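Local coordinates for chaperonin-like RBCX protein 1, chloroplastic (Arabidopsis thaliana, PDB 4GR2), which acts as a homodimeric chaperone in the chloroplast, taking part in the assembly of the carbon-fixing enzyme Rubisco, at residues V28-V31 against S32-E36; R71-N74 against L75-I79; N108-L111 against M112-Y115. The protein carries 2 engineered substitutions. All blocks are in the same frame, centred on the assembly; numbering follows the deposited sequence.

Interaction 1. Residues V28-V31 against S32-E36; sequences VRIV and SAQLE
Val31 and Leu35, one helical turn apart near the C-terminal end of helix 11-35, lie side by side and point the same way on the inner face of the helix. Val31 CG1, set anti to its own backbone N (chi1 174°), comes within 4.0 Å of Leu35 CD1, and the same leucine methyl carbon folds back to 3.2 Å from Val31 O. This is the tight part of the contact. Val28 and Val31 are buried against helix 70-90, where Val31 meets Arg78 and Val82 and Val28 meets Ile79, while Ser32 and Leu35 rest on Tyr43 and neighbouring residues of helix 40-52. On the same inner side, Ser32 CB sits 3.1 Å from Val28 O, beside the backbone bond between these two residues.

The looser flank carries Arg29, Ala33 and Gln34, all exposed. Here Gln34 runs alongside Ile30, its chain extended beyond CG, and its amide NE2 stands 3.5 Å from Ile30 CG2, a polar group brushing a methyl. The other end of that amide, OE1, accepts a hydrogen bond from Arg78 on helix 70-90.

Beneath the side chains the i to i+4 bonds change in quality along the turn. Gln34 N reaches Ile30 O at 3.1 Å and is nearly straight (N-H...O 167°), whereas Leu35 N to Val31 O is weak at 3.2 Å and 134°. The chemistry is thus divided: branched apolar groups fasten one face to two neighbouring helices, and a single amide ties the more open flank to an arginine.

Interaction 2. Residues R71-N74 against L75-I79; sequences RHMN and LALRI
His72 O receives the backbone N-H of Ala76 at 2.9 Å with an N-H...O angle of 165°, a short, fairly straight bond in helix 70-90. Leu77 N to Met73 O follows at 3.0 Å. That carbonyl oxygen is also lined by carbon, with Ala76 CB 3.4 Å and Leu77 CD2 3.6 Å from Met73 O.

The principal side-chain contact is between Met73 and Leu77, which run alongside each other on one flank. With CG anti to the backbone N (chi1 -171°) and a bend at chi2, the thioether of Met73 swings along the helix toward Leu77; Met73 CE lies 3.7 Å from Leu77 CD2, and Met73 SD is 3.8 Å from the same methyl. The pair faces the dimer partner: Met73 packs on Tyr115 and Leu77 on Met112 of the second subunit.

A different face, with His72 and Leu75, is turned to the chain's own helices. Leu75 CB lies 3.2 Å from His72 O, and the leucine goes on to meet Val31 and Leu46. The imidazole of His72 is buried, its ND1 hydrogen-bonded to Ser69, and His72 CE1 stands 3.8 Å above the guanidinium plane of Arg71, toward its rim; Arg71 itself forms a salt bridge to Glu45. The chemistry therefore separates by face: thioether and leucine carbons present an apolar surface to the partner subunit, whereas Arg71 and His72 find their polar partners in their own chain.

Interaction 3. Residues N108-L111 against M112-Y115; sequences NTRL and MREY
Arg110 and Glu114, on the solvent side of helix 93-118, run side by side in the same direction, yet they meet through carbon rather than charge: Glu114 OE2 lies 3.1 Å from Arg110 CG, while Arg110 NE remains 5.0 Å from that carboxylate oxygen. The arginine chain starts straight and bends at chi3 (41°), turning its head away from the carboxylate, and the guanidinium and carboxylate planes stand 66° apart. Any attraction between the two charges is probably of a longer-range kind.

Arg113 is modelled in two conformers, and its contacts, described here for one of them, are tentative. In this conformer a bend at chi3 (61°) brings the guanidinium back over the preceding turn, and Arg110 CA lies against one of its faces, nearer the rim than the centre. Thr109 and Arg113 cross obliquely, Thr109 CG2 coming to 3.4 Å from Arg113 NH1. The methyl meets the guanidinium while Thr109 OG1 is hydrogen-bonded back to the carbonyl oxygen of Asp105.

Backbone bonding is regular. Glu114 N to Arg110 O is the shortest of the four i to i+4 bonds, at 2.9 Å; Arg113 N to Thr109 O measures 3.0 Å, Tyr115 N to Leu111 O 3.1 Å and Met112 N to Asn108 O 3.2 Å.

Contacts with the second subunit occupy another face. Asn108, also modelled in two conformers, is hydrogen-bonded there in the conformer described, through ND2 to Ser84 and through OD1 to Arg83, while Leu111 packs on Leu80 and Met112 on Met66, all of that subunit. A long helix with one charged face and one mostly apolar face set against the partner chain is the arrangement of the RbcX dimer, in which helix 93-118 extends from its own subunit along the other.

Along the chain the three contacts come in series, on helix 11-35, helix 70-90 and helix 93-118 of the all-helical RbcX fold. Interactions 1 and 2 are neighbours, their centres about 12 Å apart on helices that pack together through Val31 and the amide-arginine hydrogen bond. Interaction 3 lies on the opposite side of the chain's centre, with its centre about 40 Å from that of interaction 1 and about 48 Å from that of interaction 2. The dimer reunites the distant regions, since 108-115 of each subunit packs near 71-79 of the other, so that segments far apart in one chain build a shared interface.

Interaction 1. Residues V28-V31 against S32-E36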
loop_
_atom_site.group_PDB
_atom_site.type_symbol
_atom_site.label_atom_id
_atom_site.label_comp_id
_atom_site.label_asym_id
_atom_site.label_seq_id
_atom_site.Cartn_x
_atom_site.Cartn_y
_atom_site.Cartn_z
ATOM N N VAL B 28 1.345 -3.176 -16.384
ATOM C CA VAL B 28 0.363 -3.855 -17.212
ATOM C C VAL B 28 -0.566 -2.828 -17.850
ATOM O O VAL B 28 -1.010 -2.998 -18.987
ATOM C CB VAL B 28 -0.447 -4.904 -16.403
ATOM C CG1 VAL B 28 -1.635 -5.370 -17.189
ATOM C CG2 VAL B 28 0.437 -6.085 -16.028
ATOM N N ARG B 29 -0.846 -1.743 -17.141
ATOM C CA ARG B 29 -1.725 -0.735 -17.717
ATOM C C ARG B 29 -0.955 0.051 -18.791
ATOM O O ARG B 29 -1.499 0.395 -19.853
ATOM C CB ARG B 29 -2.312 0.165 -16.630
ATOM C CG ARG B 29 -3.726 0.644 -16.935
ATOM C CD ARG B 29 -4.355 1.348 -15.744
ATOM N NE ARG B 29 -5.238 2.442 -16.156
ATOM C CZ ARG B 29 -4.866 3.722 -16.242
ATOM N NH1 ARG B 29 -3.622 4.081 -15.948
ATOM N NH2 ARG B 29 -5.739 4.650 -16.622
ATOM N N ILE B 30 0.325 0.297 -18.518
ATOM C CA ILE B 30 1.216 0.942 -19.474
ATOM C C ILE B 30 1.334 0.103 -20.765
ATOM O O ILE B 30 0.916 0.544 -21.842
ATOM C CB ILE B 30 2.616 1.180 -18.843
ATOM C CG1 ILE B 30 2.552 2.284 -17.775
ATOM C CG2 ILE B 30 3.671 1.483 -19.912
ATOM C CD1 ILE B 30 3.914 2.583 -17.151
ATOM N N VAL B 31 1.873 -1.110 -20.645
ATOM C CA VAL B 31 2.033 -2.008 -21.786
ATOM C C VAL B 31 0.710 -2.227 -22.541
ATOM O O VAL B 31 0.700 -2.348 -23.768
ATOM C CB VAL B 31 2.669 -3.364 -21.352
ATOM C CG1 VAL B 31 2.718 -4.368 -22.513
ATOM C CG2 VAL B 31 4.069 -3.138 -20.763
ATOM N N SER B 32 -0.405 -2.245 -21.818
ATOM C CA SER B 32 -1.701 -2.424 -22.469
ATOM C C SER B 32 -2.006 -1.253 -23.381
ATOM O O SER B 32 -2.478 -1.437 -24.507
ATOM C CB SER B 32 -2.830 -2.596 -21.453
ATOM O OG SER B 32 -4.087 -2.697 -22.107
ATOM N N ALA B 33 -1.725 -0.048 -22.891
ATOM C CA ALA B 33 -1.973 1.172 -23.656
ATOM C C ALA B 33 -1.170 1.179 -24.960
ATOM O O ALA B 33 -1.715 1.418 -26.038
ATOM C CB ALA B 33 -1.640 2.394 -22.814
ATOM N N GLN B 34 0.125 0.892 -24.842
ATOM C CA GLN B 34 1.047 0.864 -25.974
ATOM C C GLN B 34 0.611 -0.111 -27.057
ATOM O O GLN B 34 0.919 0.077 -28.236
ATOM C CB GLN B 34 2.443 0.470 -25.504
ATOM C CG GLN B 34 3.164 1.533 -24.716
ATOM C CD GLN B 34 4.460 1.013 -24.150
ATOM O OE1 GLN B 34 4.967 -0.027 -24.582
ATOM N NE2 GLN B 34 5.003 1.721 -23.174
ATOM N N LEU B 35 -0.094 -1.160 -26.642
ATOM C CA LEU B 35 -0.548 -2.202 -27.550
ATOM C C LEU B 35 -1.761 -1.784 -28.375
ATOM O O LEU B 35 -1.947 -2.275 -29.490
ATOM C CB LEU B 35 -0.901 -3.467 -26.761
ATOM C CG LEU B 35 0.080 -4.639 -26.766
ATOM C CD1 LEU B 35 1.451 -4.202 -26.286
ATOM C CD2 LEU B 35 -0.451 -5.775 -25.909
ATOM N N GLU B 36 -2.584 -0.887 -27.837
ATOM C CA GLU B 36 -3.905 -0.643 -28.419
ATOM C C GLU B 36 -3.918 -0.101 -29.864
ATOM O O GLU B 36 -4.934 -0.203 -30.554
ATOM C CB GLU B 36 -4.786 0.198 -27.489
ATOM C CG GLU B 36 -6.271 0.062 -27.802
ATOM C CD GLU B 36 -7.157 0.826 -26.843
ATOM O OE1 GLU B 36 -6.672 1.203 -25.753
ATOM O OE2 GLU B 36 -8.341 1.044 -27.184
#

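Interaction 2. Residues R71-N74 against L75-I79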
loop_
_atom_site.group_PDB
_atom_site.type_symbol
_atom_site.label_atom_id
_atom_site.label_comp_id
_atom_site.label_asym_id
_atom_site.label_seq_id
_atom_site.Cartn_x
_atom_site.Cartn_y
_atom_site.Cartn_z
ATOM N N ARG B 71 4.625 -16.239 -27.142
ATOM C CA ARG B 71 4.374 -14.810 -27.336
ATOM C C ARG B 71 3.844 -14.117 -26.063
ATOM O O ARG B 71 4.115 -12.946 -25.828
ATOM C CB ARG B 71 3.473 -14.557 -28.546
ATOM C CG ARG B 71 2.017 -14.764 -28.309
ATOM C CD ARG B 71 1.316 -15.193 -29.611
ATOM N NE ARG B 71 -0.061 -15.607 -29.332
ATOM C CZ ARG B 71 -0.421 -16.848 -29.019
ATOM N NH1 ARG B 71 0.490 -17.809 -28.974
ATOM N NH2 ARG B 71 -1.694 -17.128 -28.761
ATOM N N HIS B 72 3.114 -14.851 -25.233
ATOM C CA HIS B 72 2.725 -14.319 -23.936
ATOM C C HIS B 72 3.979 -14.135 -23.079
ATOM O O HIS B 72 4.081 -13.186 -22.301
ATOM C CB HIS B 72 1.750 -15.270 -23.248
ATOM C CG HIS B 72 0.378 -15.263 -23.847
ATOM N ND1 HIS B 72 0.007 -16.101 -24.878
ATOM C CD2 HIS B 72 -0.715 -14.517 -23.559
ATOM C CE1 HIS B 72 -1.252 -15.865 -25.204
ATOM N NE2 HIS B 72 -1.715 -14.914 -24.413
ATOM N N MET B 73 4.937 -15.044 -23.243
ATOM C CA MET B 73 6.197 -14.971 -22.517
ATOM C C MET B 73 6.926 -13.694 -22.893
ATOM O O MET B 73 7.488 -13.009 -22.034
ATOM C CB MET B 73 7.063 -16.195 -22.785
ATOM C CG MET B 73 8.283 -16.286 -21.887
ATOM S SD MET B 73 9.652 -15.413 -22.624
ATOM C CE MET B 73 11.010 -15.957 -21.590
ATOM N N ASN B 74 6.884 -13.357 -24.174
ATOM C CA ASN B 74 7.464 -12.096 -24.619
ATOM C C ASN B 74 6.710 -10.885 -24.052
ATOM O O ASN B 74 7.301 -9.820 -23.833
ATOM C CB ASN B 74 7.544 -12.033 -26.150
ATOM C CG ASN B 74 8.601 -13.001 -26.744
ATOM O OD1 ASN B 74 9.705 -13.162 -26.208
ATOM N ND2 ASN B 74 8.247 -13.640 -27.856
ATOM N N LEU B 75 5.412 -11.045 -23.804
ATOM C CA LEU B 75 4.638 -9.966 -23.189
ATOM C C LEU B 75 5.021 -9.776 -21.711
ATOM O O LEU B 75 5.174 -8.650 -21.227
ATOM C CB LEU B 75 3.150 -10.246 -23.326
ATOM C CG LEU B 75 2.234 -9.037 -23.174
ATOM C CD1 LEU B 75 2.731 -7.917 -24.064
ATOM C CD2 LEU B 75 0.807 -9.414 -23.542
ATOM N N ALA B 76 5.175 -10.888 -21.004
ATOM C CA ALA B 76 5.678 -10.873 -19.641
ATOM C C ALA B 76 7.017 -10.152 -19.517
ATOM O O ALA B 76 7.215 -9.362 -18.588
ATOM C CB ALA B 76 5.815 -12.284 -19.124
ATOM N N LEU B 77 7.939 -10.456 -20.438
ATOM C CA LEU B 77 9.288 -9.883 -20.416
ATOM C C LEU B 77 9.256 -8.379 -20.682
ATOM O O LEU B 77 10.113 -7.629 -20.197
ATOM C CB LEU B 77 10.193 -10.599 -21.441
ATOM C CG LEU B 77 11.156 -11.649 -20.861
ATOM C CD1 LEU B 77 12.223 -10.968 -20.003
ATOM C CD2 LEU B 77 10.450 -12.696 -20.027
ATOM N N ARG B 78 8.276 -7.951 -21.470
ATOM C CA ARG B 78 8.042 -6.538 -21.713
ATOM C C ARG B 78 7.560 -5.840 -20.420
ATOM O O ARG B 78 8.056 -4.764 -20.037
ATOM C CB ARG B 78 6.987 -6.395 -22.803
ATOM C CG ARG B 78 6.546 -4.960 -23.068
ATOM C CD ARG B 78 7.685 -4.134 -23.684
ATOM N NE ARG B 78 7.389 -2.699 -23.712
ATOM C CZ ARG B 78 8.313 -1.739 -23.690
ATOM N NH1 ARG B 78 9.609 -2.049 -23.635
ATOM N NH2 ARG B 78 7.941 -0.465 -23.712
ATOM N N ILE B 79 6.592 -6.468 -19.755
ATOM C CA ILE B 79 6.036 -5.941 -18.515
ATOM C C ILE B 79 7.124 -5.926 -17.463
ATOM O O ILE B 79 7.227 -4.978 -16.705
ATOM C CB ILE B 79 4.783 -6.749 -18.066
ATOM C CG1 ILE B 79 3.695 -6.619 -19.144
ATOM C CG2 ILE B 79 4.270 -6.271 -16.668
ATOM C CD1 ILE B 79 2.523 -7.593 -19.035
#

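Interaction 3. Residues N108-L111 against M112-Y115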
loop_
_atom_site.group_PDB
_atom_site.type_symbol
_atom_site.label_atom_id
_atom_site.label_comp_id
_atom_site.label_asym_id
_atom_site.label_seq_id
_atom_site.Cartn_x
_atom_site.Cartn_y
_atom_site.Cartn_z
ATOM N N ASN B 108 -6.272 14.281 9.664
ATOM C CA ASN B 108 -6.253 14.781 11.046
ATOM C C ASN B 108 -7.182 15.964 11.205
ATOM O O ASN B 108 -8.026 16.015 12.092
ATOM C CB ASN B 108 -4.858 15.290 11.416
ATOM C CG ASN B 108 -3.899 14.194 11.760
ATOM O OD1 ASN B 108 -4.292 13.056 11.970
ATOM N ND2 ASN B 108 -2.616 14.534 11.828
ATOM N N THR B 109 -6.976 16.949 10.332
ATOM C CA THR B 109 -7.782 18.168 10.316
ATOM C C THR B 109 -9.278 17.911 10.161
ATOM O O THR B 109 -10.099 18.456 10.886
ATOM C CB THR B 109 -7.310 19.088 9.164
ATOM O OG1 THR B 109 -5.987 19.525 9.462
ATOM C CG2 THR B 109 -8.203 20.313 9.056
ATOM N N ARG B 110 -9.627 17.088 9.185
ATOM C CA ARG B 110 -11.017 16.831 8.870
ATOM C C ARG B 110 -11.706 16.045 9.983
ATOM O O ARG B 110 -12.832 16.370 10.370
ATOM C CB ARG B 110 -11.105 16.105 7.531
ATOM C CG ARG B 110 -12.502 15.656 7.117
ATOM C CD ARG B 110 -12.450 15.094 5.696
ATOM N NE ARG B 110 -11.248 14.273 5.501
ATOM C CZ ARG B 110 -10.242 14.526 4.657
ATOM N NH1 ARG B 110 -10.253 15.594 3.871
ATOM N NH2 ARG B 110 -9.213 13.689 4.605
ATOM N N LEU B 111 -11.026 15.037 10.530
ATOM C CA LEU B 111 -11.606 14.242 11.628
ATOM C C LEU B 111 -11.972 15.103 12.832
ATOM O O LEU B 111 -13.068 14.970 13.385
ATOM C CB LEU B 111 -10.633 13.145 12.054
ATOM C CG LEU B 111 -10.626 11.947 11.093
ATOM C CD1 LEU B 111 -9.385 11.104 11.306
ATOM C CD2 LEU B 111 -11.896 11.133 11.358
ATOM N N MET B 112 -11.051 15.988 13.222
ATOM C CA MET B 112 -11.254 16.912 14.341
ATOM C C MET B 112 -12.338 17.968 14.054
ATOM O O MET B 112 -13.179 18.285 14.910
ATOM C CB MET B 112 -9.922 17.598 14.665
ATOM C CG MET B 112 -8.819 16.621 15.081
ATOM S SD MET B 112 -9.322 15.690 16.564
ATOM C CE MET B 112 -9.107 16.974 17.798
ATOM N N ARG B 113 -12.300 18.527 12.852
ATOM C CA ARG B 113 -13.265 19.550 12.469
ATOM C C ARG B 113 -14.688 18.995 12.455
ATOM O O ARG B 113 -15.596 19.586 13.036
ATOM C CB ARG B 113 -12.907 20.154 11.108
ATOM C CG ARG B 113 -13.852 21.269 10.658
ATOM C CD ARG B 113 -13.463 21.836 9.291
ATOM N NE ARG B 113 -13.518 20.828 8.232
ATOM C CZ ARG B 113 -12.464 20.407 7.533
ATOM N NH1 ARG B 113 -11.255 20.921 7.762
ATOM N NH2 ARG B 113 -12.620 19.476 6.593
ATOM N N GLU B 114 -14.887 17.850 11.804
ATOM C CA GLU B 114 -16.231 17.248 11.737
ATOM C C GLU B 114 -16.718 16.784 13.091
ATOM O O GLU B 114 -17.908 16.851 13.398
ATOM C CB GLU B 114 -16.267 16.101 10.726
ATOM C CG GLU B 114 -15.725 16.562 9.400
ATOM C CD GLU B 114 -15.821 15.551 8.270
ATOM O OE1 GLU B 114 -16.120 14.350 8.498
ATOM O OE2 GLU B 114 -15.608 16.001 7.126
ATOM N N TYR B 115 -15.794 16.319 13.917
ATOM C CA TYR B 115 -16.165 15.987 15.274
ATOM C C TYR B 115 -16.690 17.224 16.021
ATOM O O TYR B 115 -17.801 17.219 16.573
ATOM C CB TYR B 115 -14.983 15.380 16.041
ATOM C CG TYR B 115 -15.424 14.980 17.404
ATOM C CD1 TYR B 115 -16.133 13.804 17.600
ATOM C CD2 TYR B 115 -15.192 15.808 18.500
ATOM C CE1 TYR B 115 -16.580 13.451 18.861
ATOM C CE2 TYR B 115 -15.644 15.469 19.756
ATOM C CZ TYR B 115 -16.336 14.290 19.933
ATOM O OH TYR B 115 -16.767 13.941 21.194
#